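Local coordinates for vacuolar-sorting protein BRO1 (Saccharomyces cerevisiae, PDB 1ZB1) that helps sort and concentrate cargo proteins at multivesicular bodies and recruits the deubiquitinase Doa4 to endosomes, this chain being its Bro1 domain, which may bind Snf7, at residues F11-K16 / R180-I185; T153-C158 / N184-E189. All coordinates share one frame; numbering follows the deposited sequence.

Contact 1: F11-K16 / R180-I185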
loop_
_atom_site.group_PDB
_atom_site.type_symbol
_atom_site.label_atom_id
_atom_site.label_comp_id
_atom_site.label_asym_id
_atom_site.label_seq_id
_atom_site.Cartn_x
_atom_site.Cartn_y
_atom_site.Cartn_z
ATOM N N PHE A 11 -0.341 5.852 -6.593
ATOM C CA PHE A 11 0.354 6.866 -5.806
ATOM C C PHE A 11 1.823 6.485 -5.662
ATOM O O PHE A 11 2.154 5.315 -5.466
ATOM C CB PHE A 11 -0.272 7.006 -4.409
ATOM C CG PHE A 11 -1.658 7.598 -4.411
ATOM C CD1 PHE A 11 -2.118 8.347 -5.492
ATOM C CD2 PHE A 11 -2.497 7.429 -3.308
ATOM C CE1 PHE A 11 -3.394 8.920 -5.481
ATOM C CE2 PHE A 11 -3.774 7.996 -3.282
ATOM C CZ PHE A 11 -4.223 8.745 -4.376
ATOM N N ASP A 12 2.700 7.475 -5.757
ATOM C CA ASP A 12 4.135 7.229 -5.642
ATOM C C ASP A 12 4.580 7.473 -4.199
ATOM O O ASP A 12 4.675 8.623 -3.757
ATOM C CB ASP A 12 4.894 8.159 -6.590
ATOM C CG ASP A 12 6.271 7.638 -6.934
ATOM O OD1 ASP A 12 6.356 6.592 -7.618
ATOM O OD2 ASP A 12 7.270 8.269 -6.517
ATOM N N LEU A 13 4.839 6.395 -3.463
ATOM C CA LEU A 13 5.267 6.514 -2.070
ATOM C C LEU A 13 6.764 6.835 -1.974
ATOM O O LEU A 13 7.537 6.541 -2.892
ATOM C CB LEU A 13 4.934 5.226 -1.301
ATOM C CG LEU A 13 3.449 4.825 -1.305
ATOM C CD1 LEU A 13 3.232 3.619 -0.407
ATOM C CD2 LEU A 13 2.593 5.982 -0.820
ATOM N N LYS A 14 7.173 7.442 -0.864
ATOM C CA LYS A 14 8.570 7.833 -0.683
ATOM C C LYS A 14 9.336 6.995 0.321
ATOM O O LYS A 14 8.794 6.593 1.351
ATOM C CB LYS A 14 8.641 9.303 -0.258
ATOM C CG LYS A 14 8.050 10.263 -1.281
ATOM C CD LYS A 14 8.840 10.213 -2.577
ATOM C CE LYS A 14 8.299 11.197 -3.600
ATOM N NZ LYS A 14 9.057 11.140 -4.881
ATOM N N LEU A 15 10.606 6.745 0.012
ATOM C CA LEU A 15 11.491 5.975 0.887
ATOM C C LEU A 15 12.063 6.888 1.970
ATOM O O LEU A 15 12.086 8.115 1.814
ATOM C CB LEU A 15 12.675 5.409 0.093
ATOM C CG LEU A 15 12.444 4.338 -0.966
ATOM C CD1 LEU A 15 13.754 4.096 -1.765
ATOM C CD2 LEU A 15 11.982 3.055 -0.273
ATOM N N LYS A 16 12.513 6.290 3.069
ATOM C CA LYS A 16 13.152 7.058 4.131
ATOM C C LYS A 16 14.661 6.913 3.910
ATOM O O LYS A 16 15.151 5.804 3.715
ATOM C CB LYS A 16 12.780 6.502 5.514
ATOM C CG LYS A 16 11.290 6.648 5.881
ATOM C CD LYS A 16 10.953 5.888 7.170
ATOM C CE LYS A 16 11.718 6.432 8.374
ATOM N NZ LYS A 16 11.560 7.918 8.503
ATOM N N ARG A 180 -1.339 3.067 8.967
ATOM C CA ARG A 180 -2.648 2.459 8.724
ATOM C C ARG A 180 -3.202 3.062 7.420
ATOM O O ARG A 180 -3.777 2.360 6.575
ATOM C CB ARG A 180 -3.598 2.768 9.887
ATOM C CG ARG A 180 -5.008 2.216 9.724
ATOM C CD ARG A 180 -5.193 0.948 10.541
ATOM N NE ARG A 180 -4.893 -0.257 9.778
ATOM C CZ ARG A 180 -4.621 -1.439 10.320
ATOM N NH1 ARG A 180 -4.599 -1.584 11.639
ATOM N NH2 ARG A 180 -4.381 -2.482 9.539
ATOM N N PHE A 181 -3.019 4.371 7.268
ATOM C CA PHE A 181 -3.469 5.088 6.075
ATOM C C PHE A 181 -2.765 4.489 4.858
ATOM O O PHE A 181 -3.399 4.173 3.852
ATOM C CB PHE A 181 -3.140 6.587 6.216
ATOM C CG PHE A 181 -3.330 7.390 4.955
ATOM C CD1 PHE A 181 -4.584 7.500 4.355
ATOM C CD2 PHE A 181 -2.249 8.049 4.369
ATOM C CE1 PHE A 181 -4.759 8.251 3.191
ATOM C CE2 PHE A 181 -2.411 8.803 3.203
ATOM C CZ PHE A 181 -3.672 8.903 2.613
ATOM N N LEU A 182 -1.449 4.332 4.954
ATOM C CA LEU A 182 -0.685 3.759 3.851
ATOM C C LEU A 182 -1.169 2.338 3.520
ATOM O O LEU A 182 -1.247 1.953 2.346
ATOM C CB LEU A 182 0.808 3.763 4.202
ATOM C CG LEU A 182 1.702 4.852 3.587
ATOM C CD1 LEU A 182 0.886 6.039 3.123
ATOM C CD2 LEU A 182 2.770 5.265 4.592
ATOM N N ALA A 183 -1.493 1.562 4.549
ATOM C CA ALA A 183 -1.987 0.198 4.338
ATOM C C ALA A 183 -3.324 0.233 3.588
ATOM O O ALA A 183 -3.555 -0.562 2.675
ATOM C CB ALA A 183 -2.163 -0.514 5.676
ATOM N N ASN A 184 -4.197 1.158 3.979
ATOM C CA ASN A 184 -5.506 1.295 3.345
ATOM C C ASN A 184 -5.394 1.746 1.890
ATOM O O ASN A 184 -6.228 1.391 1.057
ATOM C CB ASN A 184 -6.387 2.271 4.143
ATOM C CG ASN A 184 -6.879 1.668 5.453
ATOM O OD1 ASN A 184 -7.003 0.451 5.574
ATOM N ND2 ASN A 184 -7.177 2.515 6.430
ATOM N N ILE A 185 -4.359 2.524 1.585
ATOM C CA ILE A 185 -4.132 2.981 0.214
ATOM C C ILE A 185 -3.742 1.775 -0.649
ATOM O O ILE A 185 -4.252 1.595 -1.755
ATOM C CB ILE A 185 -2.984 4.031 0.153
ATOM C CG1 ILE A 185 -3.447 5.365 0.757
ATOM C CG2 ILE A 185 -2.518 4.224 -1.288
ATOM C CD1 ILE A 185 -4.486 6.093 -0.073
#
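Ile185 meets Phe11 with two different methyl groups, and the two side chains cross at about a right angle. CD1 of Ile185 lies at the rim of the phenyl ring, in its plane, 3.8 Å from Phe11 CE2. The other methyl, Ile185 CG2, approaches the neighbouring CD2 corner of the ring obliquely and comes within 3.8 Å of Phe11 CD2. The isoleucine's first torsion (chi1 -72°) sets CG2 anti to the backbone N and CG1 beside it, and the second torsion (chi2 -69°) turns CD1 to the ring. CG1 also rests over a face of the Phe181 ring, 3.9 Å above its plane and offset toward the rim, so Ile185 is packed against two aromatic rings.

Leu13 makes the second point of contact, and a looser one: its CD2 is 4.3 Å from Leu182 CD1. Leu182 is turned well away from a staggered first torsion (chi1 -102°), and although its CB does not point at the loop, the end of the chain does come nearer.

The CA atoms of Phe11 and Ile185 are 8.5 Å apart, so the extended N-terminal segment 11-16 touches helix 176-198 through side chains rather than backbone. Helix 242-269 adds to the surroundings: Trp244 stacks on Phe11 and also touches Leu13 and Phe181. Phe159 of helix 146-165 packs on both Leu13 and Leu182.

No hydrogen bond or salt bridge crosses between the two segments, and all four touching residues are buried. The chemistry is therefore purely apolar: within this pair, Phe11 and Leu13 hold the extended N-terminal segment against the helix by shape and hydrophobic burial, while the polar bond made by Phe11 N goes to Glu189 OE2, one turn further along the same helix.

Contact 2: T153-C158 / N184-E189; sequences TKAFSC and NICHAE
Phe156 and His187 form an offset stack, with ring centroids 4.5 Å apart and planes inclined by 21°. The side chains run side by side in the same direction, each with CG anti to its own main-chain nitrogen. On the same face of the phenyl the histidine also makes a CH-pi contact: its CB sits 3.8 Å from the centroid of the Phe156 ring, almost exactly on the ring normal. The imidazole is displaced from that centre toward the outer end of the phenyl, where His187 ND1 lies 3.5 Å from Phe156 CZ.

Nearer the helix axes, Cys186 packs between the backbones. Its CB is 3.8 Å from Phe156 N, and its SG, beside the Cys186 backbone N (chi1 -65°), reaches Ala155 CB at 3.7 Å. Small side chains here match the close passage of the backbones, whose CA atoms approach to 5.1 Å between Phe156 and Cys186.

In the next shell, Asp342 OD1 is hydrogen-bonded to His187 NE2, which should fix the rotation of the imidazole over the phenyl and may polarise it. Ile344 packs on His187 and Ser346 on Phe156, so the loop before helix 349-371 lines the aromatic pair.

The segment axes lie 8.0 Å apart at 157°, the geometry of an antiparallel helical hairpin, formed here by successive helices 146-165 and 176-198 in the all-helical core of the TPR-clan Bro1 domain.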
loop_
_atom_site.group_PDB
_atom_site.type_symbol
_atom_site.label_atom_id
_atom_site.label_comp_id
_atom_site.label_asym_id
_atom_site.label_seq_id
_atom_site.Cartn_x
_atom_site.Cartn_y
_atom_site.Cartn_z
ATOM N N THR A 153 -0.511 -6.150 -2.543
ATOM C CA THR A 153 -1.082 -6.921 -1.449
ATOM C C THR A 153 -0.029 -7.087 -0.354
ATOM O O THR A 153 -0.335 -6.954 0.836
ATOM C CB THR A 153 -1.570 -8.312 -1.946
ATOM O OG1 THR A 153 -2.692 -8.129 -2.823
ATOM C CG2 THR A 153 -1.993 -9.197 -0.773
ATOM N N LYS A 154 1.213 -7.362 -0.748
ATOM C CA LYS A 154 2.278 -7.510 0.241
ATOM C C LYS A 154 2.576 -6.166 0.916
ATOM O O LYS A 154 2.838 -6.115 2.125
ATOM C CB LYS A 154 3.546 -8.086 -0.407
ATOM C CG LYS A 154 3.426 -9.565 -0.755
ATOM C CD LYS A 154 4.677 -10.092 -1.430
ATOM C CE LYS A 154 4.567 -11.580 -1.706
ATOM N NZ LYS A 154 5.764 -12.091 -2.442
ATOM N N ALA A 155 2.536 -5.078 0.152
ATOM C CA ALA A 155 2.786 -3.758 0.739
ATOM C C ALA A 155 1.756 -3.537 1.843
ATOM O O ALA A 155 2.096 -3.105 2.944
ATOM C CB ALA A 155 2.668 -2.662 -0.325
ATOM N N PHE A 156 0.498 -3.854 1.533
ATOM C CA PHE A 156 -0.613 -3.727 2.474
ATOM C C PHE A 156 -0.271 -4.461 3.771
ATOM O O PHE A 156 -0.388 -3.906 4.864
ATOM C CB PHE A 156 -1.885 -4.297 1.810
ATOM C CG PHE A 156 -3.053 -4.521 2.748
ATOM C CD1 PHE A 156 -3.352 -3.623 3.770
ATOM C CD2 PHE A 156 -3.894 -5.620 2.557
ATOM C CE1 PHE A 156 -4.471 -3.816 4.588
ATOM C CE2 PHE A 156 -5.019 -5.824 3.367
ATOM C CZ PHE A 156 -5.305 -4.918 4.385
ATOM N N SER A 157 0.174 -5.705 3.641
ATOM C CA SER A 157 0.540 -6.510 4.796
ATOM C C SER A 157 1.660 -5.873 5.642
ATOM O O SER A 157 1.589 -5.875 6.871
ATOM C CB SER A 157 0.958 -7.908 4.326
ATOM O OG SER A 157 1.337 -8.720 5.418
ATOM N N CYS A 158 2.691 -5.337 4.991
ATOM C CA CYS A 158 3.798 -4.705 5.709
ATOM C C CYS A 158 3.380 -3.451 6.492
ATOM O O CYS A 158 3.765 -3.287 7.654
ATOM C CB CYS A 158 4.930 -4.349 4.736
ATOM S SG CYS A 158 5.728 -5.788 3.963
ATOM N N ASN A 184 -4.197 1.158 3.979
ATOM C CA ASN A 184 -5.506 1.295 3.345
ATOM C C ASN A 184 -5.394 1.746 1.890
ATOM O O ASN A 184 -6.228 1.391 1.057
ATOM C CB ASN A 184 -6.387 2.271 4.143
ATOM C CG ASN A 184 -6.879 1.668 5.453
ATOM O OD1 ASN A 184 -7.003 0.451 5.574
ATOM N ND2 ASN A 184 -7.177 2.515 6.430
ATOM N N ILE A 185 -4.359 2.524 1.585
ATOM C CA ILE A 185 -4.132 2.981 0.214
ATOM C C ILE A 185 -3.742 1.775 -0.649
ATOM O O ILE A 185 -4.252 1.595 -1.755
ATOM C CB ILE A 185 -2.984 4.031 0.153
ATOM C CG1 ILE A 185 -3.447 5.365 0.757
ATOM C CG2 ILE A 185 -2.518 4.224 -1.288
ATOM C CD1 ILE A 185 -4.486 6.093 -0.073
ATOM N N CYS A 186 -2.837 0.947 -0.131
ATOM C CA CYS A 186 -2.372 -0.233 -0.854
ATOM C C CYS A 186 -3.484 -1.261 -1.068
ATOM O O CYS A 186 -3.583 -1.863 -2.146
ATOM C CB CYS A 186 -1.192 -0.880 -0.122
ATOM S SG CYS A 186 0.301 0.160 -0.052
ATOM N N HIS A 187 -4.317 -1.463 -0.053
ATOM C CA HIS A 187 -5.425 -2.405 -0.169
ATOM C C HIS A 187 -6.402 -1.900 -1.241
ATOM O O HIS A 187 -6.823 -2.655 -2.128
ATOM C CB HIS A 187 -6.144 -2.543 1.178
ATOM C CG HIS A 187 -7.200 -3.605 1.198
ATOM N ND1 HIS A 187 -7.979 -3.858 2.306
ATOM C CD2 HIS A 187 -7.608 -4.476 0.243
ATOM C CE1 HIS A 187 -8.824 -4.836 2.034
ATOM N NE2 HIS A 187 -8.621 -5.228 0.789
ATOM N N ALA A 188 -6.753 -0.621 -1.164
ATOM C CA ALA A 188 -7.673 -0.033 -2.132
ATOM C C ALA A 188 -7.147 -0.166 -3.560
ATOM O O ALA A 188 -7.898 -0.536 -4.463
ATOM C CB ALA A 188 -7.925 1.445 -1.801
ATOM N N GLU A 189 -5.862 0.130 -3.763
ATOM C CA GLU A 189 -5.267 0.047 -5.096
ATOM C C GLU A 189 -5.212 -1.388 -5.610
ATOM O O GLU A 189 -5.418 -1.633 -6.802
ATOM C CB GLU A 189 -3.863 0.663 -5.112
ATOM C CG GLU A 189 -3.844 2.165 -4.835
ATOM C CD GLU A 189 -2.467 2.781 -4.993
ATOM O OE1 GLU A 189 -1.465 2.065 -4.784
ATOM O OE2 GLU A 189 -2.382 3.988 -5.314
#

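Helix 176-198 is common to both contacts, which share Asn184 and Ile185 and have centres about 8 Å apart, close to the centre of the chain. Along the sequence 11-16 comes first, then 153-158, then the overlapping 180-185 and 184-189. Contact 1 thus closes over 160 residues of chain, whereas contact 2 joins neighbouring helices. A probable hydrogen bond between Phe11 N and Glu189 OE2, 3.0 Å, ties them together, and Phe156 CD1 packs 3.3 Å from Ala183 O. The shared helix therefore holds the N-terminal segment and helix 146-165 together at the middle of the elongated Bro1 domain.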